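Local coordinates for long form salivary protein D7L (Phlebotomus duboscqi, PDB 6MT7), which binds and sequesters cysteinyl leukotrienes and a thromboxane A2 analogue, modulating blood feeding and inhibiting thromboxane-dependent platelet aggregation, at residues Gln157-Ala162 against Gln201-Ala206. Sequence-based numbering, arbitrary orientation.
Sequences QHACSA and QGCKVA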
loop_
_atom_site.group_PDB
_atom_site.type_symbol
_atom_site.label_atom_id
_atom_site.label_comp_id
_atom_site.label_asym_id
_atom_site.label_seq_id
_atom_site.Cartn_x
_atom_site.Cartn_y
_atom_site.Cartn_z
ATOM N N GLN A 157 11.968 11.177 16.166
ATOM C CA GLN A 157 12.891 11.593 15.126
ATOM C C GLN A 157 12.488 11.153 13.730
ATOM O O GLN A 157 12.983 11.735 12.758
ATOM C CB GLN A 157 14.298 11.063 15.422
ATOM C CG GLN A 157 15.022 11.842 16.509
ATOM C CD GLN A 157 15.902 10.957 17.364
ATOM O OE1 GLN A 157 15.611 10.722 18.536
ATOM N NE2 GLN A 157 16.992 10.462 16.782
ATOM N N HIS A 158 11.610 10.157 13.601
ATOM C CA HIS A 158 11.276 9.570 12.305
ATOM C C HIS A 158 9.798 9.220 12.211
ATOM O O HIS A 158 9.424 8.277 11.497
ATOM C CB HIS A 158 12.105 8.307 12.041
ATOM C CG HIS A 158 13.562 8.462 12.347
ATOM N ND1 HIS A 158 14.410 9.219 11.567
ATOM C CD2 HIS A 158 14.322 7.954 13.347
ATOM C CE1 HIS A 158 15.628 9.174 12.075
ATOM N NE2 HIS A 158 15.603 8.409 13.153
ATOM N N ALA A 159 8.946 9.958 12.919
ATOM C CA ALA A 159 7.541 9.576 13.019
ATOM C C ALA A 159 6.838 9.666 11.671
ATOM O O ALA A 159 6.046 8.786 11.311
ATOM C CB ALA A 159 6.833 10.455 14.043
ATOM N N CYS A 160 7.106 10.732 10.925
ATOM C CA CYS A 160 6.483 10.930 9.626
ATOM C C CYS A 160 7.109 10.008 8.587
ATOM O O CYS A 160 6.396 9.341 7.829
ATOM C CB CYS A 160 6.621 12.409 9.234
ATOM S SG CYS A 160 6.040 12.895 7.590
ATOM N N SER A 161 8.445 9.944 8.560
ATOM C CA SER A 161 9.142 9.140 7.559
ATOM C C SER A 161 8.756 7.673 7.664
ATOM O O SER A 161 8.554 6.999 6.645
ATOM C CB SER A 161 10.654 9.293 7.723
ATOM O OG SER A 161 11.103 10.516 7.173
ATOM N N ALA A 162 8.644 7.158 8.891
ATOM C CA ALA A 162 8.291 5.748 9.055
ATOM C C ALA A 162 6.908 5.454 8.496
ATOM O O ALA A 162 6.667 4.365 7.957
ATOM C CB ALA A 162 8.364 5.350 10.528
ATOM N N GLN A 201 5.498 2.437 22.286
ATOM C CA GLN A 201 4.215 3.124 22.276
ATOM C C GLN A 201 4.327 4.432 21.506
ATOM O O GLN A 201 5.345 5.128 21.586
ATOM C CB GLN A 201 3.725 3.382 23.708
ATOM C CG GLN A 201 3.174 2.139 24.394
ATOM C CD GLN A 201 2.358 2.461 25.627
ATOM O OE1 GLN A 201 2.372 3.590 26.121
ATOM N NE2 GLN A 201 1.632 1.468 26.130
ATOM N N GLY A 202 3.276 4.756 20.759
ATOM C CA GLY A 202 3.272 5.985 19.990
ATOM C C GLY A 202 4.325 5.980 18.893
ATOM O O GLY A 202 4.699 4.938 18.343
ATOM N N CYS A 203 4.824 7.174 18.575
ATOM C CA CYS A 203 5.805 7.278 17.505
ATOM C C CYS A 203 7.136 6.611 17.849
ATOM O O CYS A 203 8.006 6.518 16.976
ATOM C CB CYS A 203 6.017 8.747 17.128
ATOM S SG CYS A 203 6.589 9.836 18.462
ATOM N N LYS A 204 7.324 6.132 19.084
ATOM C CA LYS A 204 8.534 5.370 19.366
ATOM C C LYS A 204 8.540 4.043 18.615
ATOM O O LYS A 204 9.618 3.511 18.319
ATOM C CB LYS A 204 8.686 5.127 20.866
ATOM C CG LYS A 204 8.748 6.407 21.681
ATOM C CD LYS A 204 9.960 7.233 21.310
ATOM C CE LYS A 204 10.149 8.385 22.290
ATOM N NZ LYS A 204 10.889 9.517 21.672
ATOM N N VAL A 205 7.360 3.493 18.312
ATOM C CA VAL A 205 7.290 2.357 17.390
ATOM C C VAL A 205 7.864 2.753 16.038
ATOM O O VAL A 205 8.662 2.020 15.437
ATOM C CB VAL A 205 5.843 1.852 17.245
ATOM C CG1 VAL A 205 5.789 0.699 16.245
ATOM C CG2 VAL A 205 5.286 1.410 18.580
ATOM N N ALA A 206 7.466 3.925 15.543
ATOM C CA ALA A 206 7.976 4.417 14.268
ATOM C C ALA A 206 9.493 4.552 14.297
ATOM O O ALA A 206 10.189 4.099 13.381
ATOM C CB ALA A 206 7.322 5.760 13.934
#
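Ala159 and Ala206 bring the backbones of two helical segments together, their CA atoms 5.3 Å apart, where the N-terminal part of helix 159-164 lies against that of helix 203-216. This is close helix-helix packing through alanines in the C-terminal half of a D7 protein, a disulfide-rich, mainly helical structure of the odorant-binding-protein family. Within the segments, Ala162 N donates to His158 O in an alpha-type bond, whereas Val205 N bonds to Gly202 O, three residues back. Between the segments there is only van der Waals contact, with 182 Å² buried in all.

Ala206 contributes the largest share of the buried surface. Its CB sits 3.6 Å from Ala162 CB and 3.9 Å from Ala159 CA, so it rests against the backbone of one residue and the methyl of another, three positions further on. Ala162 CB also comes within 3.6 Å of the carbonyl oxygen Ala206 O. Nearer Gln157 and Gly202, Ala159 CB meets Cys203 CB at 3.6 Å. Cys203 reaches this point with its methylene, while its SG, set between the backbone N and the carbonyl carbon (chi1 59°), continues into the disulfide with Cys156, just before 157-162.

Further contacts surround this apolar patch. Asp207 accepts hydrogen bonds at its carboxylate from the backbone N atoms of Gln157 and His158, the His158 ring stacks with Tyr210, and Lys204 NZ forms a salt bridge with Asp155. A second disulfide, Cys144-Cys160, ties 157-162 to helix 140-144. Across the interface itself, the Ala206 methyl also reaches the backbone ahead of Ala159, its CB lying 4.1 Å from His158 O, the same oxygen that accepts the bond from Ala162 N.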